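Local atomic coordinates of tryptophan--tRNA ligase (Mycoplasma pneumoniae, PDB entry 2YY5), a protein that probably catalyses the ATP-dependent attachment of tryptophan to tRNA(Trp), using a class I aminoacyl-tRNA synthetase fold. Residues 230-240 and 245-253. The protein carries 1 engineered substitution. Sequence-based numbering, arbitrary orientation.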
ATOM      1  N   ALA B 230     -12.453 -40.614  -0.075  1.00 30.74           N
ATOM      2  CA  ALA B 230     -12.154 -39.855  -1.290  1.00 31.74           C
ATOM      3  C   ALA B 230     -13.068 -40.299  -2.420  1.00 28.76           C
ATOM      4  O   ALA B 230     -13.157 -41.490  -2.723  1.00 27.42           O
ATOM      5  CB  ALA B 230     -10.689 -40.051  -1.690  1.00 34.87           C
ATOM      6  N   THR B 231     -13.749 -39.342  -3.043  1.00 29.74           N
ATOM      7  CA  THR B 231     -14.655 -39.660  -4.138  1.00 30.48           C
ATOM      8  C   THR B 231     -13.871 -40.160  -5.356  1.00 31.20           C
ATOM      9  O   THR B 231     -12.881 -39.552  -5.767  1.00 28.01           O
ATOM     10  CB  THR B 231     -15.517 -38.429  -4.538  1.00 31.87           C
ATOM     11  OG1 THR B 231     -14.684 -37.409  -5.085  1.00 35.08           O
ATOM     12  CG2 THR B 231     -16.245 -37.870  -3.324  1.00 31.25           C
ATOM     13  N   THR B 232     -14.308 -41.288  -5.912  1.00 30.00           N
ATOM     14  CA  THR B 232     -13.656 -41.874  -7.079  1.00 28.94           C
ATOM     15  C   THR B 232     -14.613 -41.827  -8.272  1.00 27.37           C
ATOM     16  O   THR B 232     -14.984 -40.752  -8.738  1.00 28.56           O
ATOM     17  CB  THR B 232     -13.230 -43.345  -6.801  1.00 29.11           C
ATOM     18  OG1 THR B 232     -14.372 -44.107  -6.392  1.00 29.78           O
ATOM     19  CG2 THR B 232     -12.184 -43.407  -5.696  1.00 16.73           C
ATOM     20  N   ASP B 233     -15.017 -42.994  -8.756  1.00 29.98           N
ATOM     21  CA  ASP B 233     -15.933 -43.090  -9.887  1.00 31.65           C
ATOM     22  C   ASP B 233     -16.378 -44.538 -10.005  1.00 33.43           C
ATOM     23  O   ASP B 233     -15.922 -45.385  -9.237  1.00 32.93           O
ATOM     24  CB  ASP B 233     -15.235 -42.639 -11.178  1.00 36.07           C
ATOM     25  CG  ASP B 233     -13.949 -43.401 -11.446  1.00 38.13           C
ATOM     26  OD1 ASP B 233     -14.010 -44.638 -11.608  1.00 42.40           O
ATOM     27  OD2 ASP B 233     -12.875 -42.766 -11.494  1.00 41.38           O
ATOM     28  N   SER B 234     -17.260 -44.829 -10.957  1.00 35.56           N
ATOM     29  CA  SER B 234     -17.734 -46.199 -11.126  1.00 42.06           C
ATOM     30  C   SER B 234     -17.239 -46.857 -12.412  1.00 42.11           C
ATOM     31  O   SER B 234     -17.964 -47.630 -13.050  1.00 44.32           O
ATOM     32  CB  SER B 234     -19.272 -46.258 -11.046  1.00 40.36           C
ATOM     33  OG  SER B 234     -19.887 -45.333 -11.923  1.00 46.85           O
ATOM     34  N   PHE B 235     -15.994 -46.553 -12.777  1.00 40.94           N
ATOM     35  CA  PHE B 235     -15.362 -47.112 -13.973  1.00 40.42           C
ATOM     36  C   PHE B 235     -14.353 -48.189 -13.583  1.00 39.46           C
ATOM     37  O   PHE B 235     -13.850 -48.917 -14.433  1.00 40.68           O
ATOM     38  CB  PHE B 235     -14.619 -46.024 -14.760  1.00 39.14           C
ATOM     39  CG  PHE B 235     -15.513 -44.970 -15.343  1.00 44.01           C
ATOM     40  CD1 PHE B 235     -16.527 -45.312 -16.237  1.00 41.99           C
ATOM     41  CD2 PHE B 235     -15.327 -43.627 -15.018  1.00 46.65           C
ATOM     42  CE1 PHE B 235     -17.348 -44.331 -16.801  1.00 46.47           C
ATOM     43  CE2 PHE B 235     -16.138 -42.638 -15.573  1.00 47.86           C
ATOM     44  CZ  PHE B 235     -17.152 -42.990 -16.468  1.00 49.54           C
ATOM     45  N   ASN B 236     -14.063 -48.271 -12.290  1.00 38.44           N
ATOM     46  CA  ASN B 236     -13.102 -49.226 -11.745  1.00 41.96           C
ATOM     47  C   ASN B 236     -11.869 -49.442 -12.614  1.00 43.71           C
ATOM     48  O   ASN B 236     -11.626 -50.542 -13.115  1.00 48.77           O
ATOM     49  CB  ASN B 236     -13.780 -50.566 -11.453  1.00 42.73           C
ATOM     50  CG  ASN B 236     -12.826 -51.576 -10.837  1.00 44.79           C
ATOM     51  OD1 ASN B 236     -12.172 -52.341 -11.545  1.00 53.43           O
ATOM     52  ND2 ASN B 236     -12.729 -51.570  -9.513  1.00 45.72           N
ATOM     53  N   LYS B 237     -11.084 -48.385 -12.783  1.00 45.39           N
ATOM     54  CA  LYS B 237      -9.864 -48.459 -13.576  1.00 42.83           C
ATOM     55  C   LYS B 237      -8.857 -47.455 -13.040  1.00 38.41           C
ATOM     56  O   LYS B 237      -9.059 -46.247 -13.159  1.00 34.46           O
ATOM     57  CB  LYS B 237     -10.159 -48.142 -15.041  1.00 46.74           C
ATOM     58  CG  LYS B 237      -9.082 -48.638 -15.991  1.00 65.02           C
ATOM     59  CD  LYS B 237      -9.356 -50.068 -16.462  1.00 74.76           C
ATOM     60  CE  LYS B 237      -9.444 -51.068 -15.311  1.00 78.52           C
ATOM     61  NZ  LYS B 237      -9.924 -52.406 -15.772  1.00 80.02           N
ATOM     62  N   ILE B 238      -7.776 -47.950 -12.444  1.00 35.82           N
ATOM     63  CA  ILE B 238      -6.753 -47.064 -11.899  1.00 33.19           C
ATOM     64  C   ILE B 238      -5.730 -46.689 -12.964  1.00 35.99           C
ATOM     65  O   ILE B 238      -4.960 -47.527 -13.433  1.00 37.85           O
ATOM     66  CB  ILE B 238      -6.033 -47.710 -10.698  1.00 33.14           C
ATOM     67  CG1 ILE B 238      -7.045 -47.985  -9.579  1.00 34.04           C
ATOM     68  CG2 ILE B 238      -4.944 -46.780 -10.184  1.00 28.46           C
ATOM     69  CD1 ILE B 238      -6.550 -48.930  -8.499  1.00 29.96           C
ATOM     70  N   ARG B 239      -5.739 -45.413 -13.338  1.00 35.97           N
ATOM     71  CA  ARG B 239      -4.839 -44.876 -14.347  1.00 32.34           C
ATOM     72  C   ARG B 239      -4.894 -43.359 -14.261  1.00 33.64           C
ATOM     73  O   ARG B 239      -5.745 -42.807 -13.560  1.00 33.76           O
ATOM     74  CB  ARG B 239      -5.298 -45.303 -15.737  1.00 35.24           C
ATOM     75  CG  ARG B 239      -6.685 -44.791 -16.101  1.00 38.35           C
ATOM     76  CD  ARG B 239      -7.054 -45.223 -17.497  1.00 46.55           C
ATOM     77  NE  ARG B 239      -8.433 -45.687 -17.575  1.00 59.70           N
ATOM     78  CZ  ARG B 239      -8.850 -46.611 -18.433  1.00 67.07           C
ATOM     79  NH1 ARG B 239      -7.988 -47.163 -19.279  1.00 72.27           N
ATOM     80  NH2 ARG B 239     -10.121 -46.992 -18.437  1.00 68.28           N
ATOM     81  N   PHE B 240      -3.997 -42.688 -14.977  1.00 24.76           N
ATOM     82  CA  PHE B 240      -3.980 -41.232 -14.986  1.00 30.77           C
ATOM     83  C   PHE B 240      -4.901 -40.695 -16.077  1.00 31.60           C
ATOM     84  O   PHE B 240      -4.593 -40.783 -17.264  1.00 33.43           O
ATOM     85  CB  PHE B 240      -2.561 -40.699 -15.212  1.00 29.56           C
ATOM     86  CG  PHE B 240      -1.623 -40.951 -14.065  1.00 33.80           C
ATOM     87  CD1 PHE B 240      -0.984 -42.181 -13.924  1.00 41.38           C
ATOM     88  CD2 PHE B 240      -1.384 -39.959 -13.117  1.00 33.06           C
ATOM     89  CE1 PHE B 240      -0.118 -42.420 -12.851  1.00 40.09           C
ATOM     90  CE2 PHE B 240      -0.521 -40.184 -12.042  1.00 35.29           C
ATOM     91  CZ  PHE B 240       0.113 -41.417 -11.909  1.00 36.14           C
ATOM     92  N   GLN B 245     -11.406 -39.116 -15.048  1.00 39.09           N
ATOM     93  CA  GLN B 245     -11.442 -39.645 -13.685  1.00 32.96           C
ATOM     94  C   GLN B 245     -10.635 -38.751 -12.744  1.00 35.21           C
ATOM     95  O   GLN B 245      -9.592 -39.156 -12.224  1.00 35.69           O
ATOM     96  CB  GLN B 245     -10.890 -41.060 -13.665  1.00 23.71           C
ATOM     97  CG  GLN B 245     -11.598 -41.963 -14.629  1.00 32.31           C
ATOM     98  CD  GLN B 245     -11.040 -43.360 -14.619  1.00 32.68           C
ATOM     99  OE1 GLN B 245     -11.230 -44.109 -13.662  1.00 31.64           O
ATOM    100  NE2 GLN B 245     -10.332 -43.720 -15.681  1.00 33.98           N
ATOM    101  N   PRO B 246     -11.121 -37.519 -12.505  1.00 35.26           N
ATOM    102  CA  PRO B 246     -10.436 -36.568 -11.627  1.00 30.33           C
ATOM    103  C   PRO B 246     -10.058 -37.141 -10.268  1.00 24.97           C
ATOM    104  O   PRO B 246      -8.919 -36.997  -9.830  1.00 28.22           O
ATOM    105  CB  PRO B 246     -11.431 -35.411 -11.535  1.00 26.12           C
ATOM    106  CG  PRO B 246     -12.747 -36.079 -11.737  1.00 29.12           C
ATOM    107  CD  PRO B 246     -12.453 -37.010 -12.871  1.00 30.32           C
ATOM    108  N   GLY B 247     -11.012 -37.793  -9.610  1.00 28.16           N
ATOM    109  CA  GLY B 247     -10.753 -38.381  -8.303  1.00 26.61           C
ATOM    110  C   GLY B 247      -9.594 -39.364  -8.296  1.00 26.24           C
ATOM    111  O   GLY B 247      -8.573 -39.124  -7.658  1.00 31.90           O
ATOM    112  N   VAL B 248      -9.745 -40.477  -9.008  1.00 27.77           N
ATOM    113  CA  VAL B 248      -8.694 -41.487  -9.062  1.00 27.98           C
ATOM    114  C   VAL B 248      -7.362 -40.939  -9.570  1.00 27.10           C
ATOM    115  O   VAL B 248      -6.309 -41.249  -9.018  1.00 26.70           O
ATOM    116  CB  VAL B 248      -9.122 -42.679  -9.942  1.00 28.76           C
ATOM    117  CG1 VAL B 248      -7.919 -43.546 -10.294  1.00 28.86           C
ATOM    118  CG2 VAL B 248     -10.156 -43.500  -9.197  1.00 23.04           C
ATOM    119  N   THR B 249      -7.402 -40.124 -10.615  1.00 26.20           N
ATOM    120  CA  THR B 249      -6.170 -39.563 -11.154  1.00 30.04           C
ATOM    121  C   THR B 249      -5.443 -38.726 -10.097  1.00 30.93           C
ATOM    122  O   THR B 249      -4.228 -38.831  -9.946  1.00 29.78           O
ATOM    123  CB  THR B 249      -6.451 -38.681 -12.393  1.00 32.50           C
ATOM    124  OG1 THR B 249      -7.223 -39.431 -13.339  1.00 31.57           O
ATOM    125  CG2 THR B 249      -5.133 -38.235 -13.053  1.00 23.75           C
ATOM    126  N   ASN B 250      -6.196 -37.910  -9.364  1.00 27.19           N
ATOM    127  CA  ASN B 250      -5.626 -37.058  -8.324  1.00 23.10           C
ATOM    128  C   ASN B 250      -4.909 -37.872  -7.254  1.00 26.46           C
ATOM    129  O   ASN B 250      -3.761 -37.587  -6.919  1.00 28.32           O
ATOM    130  CB  ASN B 250      -6.725 -36.227  -7.668  1.00 24.83           C
ATOM    131  CG  ASN B 250      -6.179 -35.183  -6.721  1.00 27.15           C
ATOM    132  OD1 ASN B 250      -6.708 -34.984  -5.628  1.00 32.27           O
ATOM    133  ND2 ASN B 250      -5.123 -34.498  -7.138  1.00 29.32           N
ATOM    134  N   MET B 251      -5.584 -38.880  -6.705  1.00 25.52           N
ATOM    135  CA  MET B 251      -4.967 -39.713  -5.677  1.00 28.21           C
ATOM    136  C   MET B 251      -3.717 -40.381  -6.239  1.00 23.26           C
ATOM    137  O   MET B 251      -2.736 -40.599  -5.541  1.00 18.21           O
ATOM    138  CB  MET B 251      -5.943 -40.789  -5.192  1.00 27.19           C
ATOM    139  CG  MET B 251      -7.111 -40.259  -4.378  1.00 35.44           C
ATOM    140  SD  MET B 251      -8.054 -41.580  -3.584  1.00 37.93           S
ATOM    141  CE  MET B 251      -9.083 -42.113  -4.940  1.00 33.49           C
ATOM    142  N   LEU B 252      -3.762 -40.691  -7.523  1.00 27.93           N
ATOM    143  CA  LEU B 252      -2.651 -41.354  -8.180  1.00 29.59           C
ATOM    144  C   LEU B 252      -1.419 -40.456  -8.318  1.00 30.30           C
ATOM    145  O   LEU B 252      -0.301 -40.895  -8.044  1.00 30.77           O
ATOM    146  CB  LEU B 252      -3.108 -41.863  -9.548  1.00 26.59           C
ATOM    147  CG  LEU B 252      -2.377 -43.040 -10.195  1.00 31.42           C
ATOM    148  CD1 LEU B 252      -2.243 -44.211  -9.220  1.00 18.22           C
ATOM    149  CD2 LEU B 252      -3.155 -43.451 -11.441  1.00 25.23           C
ATOM    150  N   THR B 253      -1.604 -39.202  -8.729  1.00 26.72           N
ATOM    151  CA  THR B 253      -0.447 -38.326  -8.871  1.00 23.96           C
ATOM    152  C   THR B 253       0.099 -37.889  -7.498  1.00 20.56           C
ATOM    153  O   THR B 253       1.289 -37.591  -7.373  1.00 18.67           O
ATOM    154  CB  THR B 253      -0.738 -37.076  -9.809  1.00 21.72           C
ATOM    155  OG1 THR B 253      -0.522 -35.857  -9.091  1.00 24.11           O
ATOM    156  CG2 THR B 253      -2.154 -37.101 -10.353  1.00 17.66           C
TER
HETATM  157  O   HOH W   1     -13.680 -38.506  -9.587  1.00 28.42           O
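With CG anti to the backbone N (chi1 -155°), L252 reaches out from the helix to F240, whose ring carbon CG stands anti to its own carbonyl carbon (chi1 -69°). L252 CD2 lies 3.6 Å from the F240 ring centroid and 19° off the ring normal, which identifies a CH-pi contact over one face. T253 CB approaches the same ring at its edge. This is a loop-on-helix contact of the class I synthetase: the loop after helix 220-228 lies along one side of the first turns of helix 246-259, which it leads into.

The other methyl of L252, CD1, packs 3.9 Å from I238 CG2. V248 spans the loop with its fork: CG1 faces the backbone of I238 and R239, while CG2 meets T232 CB at 3.9 Å. M251 SD lies 3.6 Å from A230 CB, and the bend about its CG–SD bond turns CE toward T232 CG2. Y284 of helix 284-308 touches T232, I238, Q245 and V248, and its OH is hydrogen-bonded to D233 OD1 and K237 N. D233 OD1 also accepts from F235 N, forming an Asx turn at the bend of the loop.

The helix lies near the active centre: the side chain of T253 is about 9 Å from the bound tryptophanyl-sulfamoyl adenosine. At the helix start, Q245 holds the N-cap position, and its carbonyl O receives both T249 N and T249 OG1, the latter at 2.6 Å from above the carbonyl plane. T249 OG1 in turn accepts from A241 N. One water joins the two backbones, donating to T232 O at 2.7 Å and accepting from G247 N at 2.8 Å.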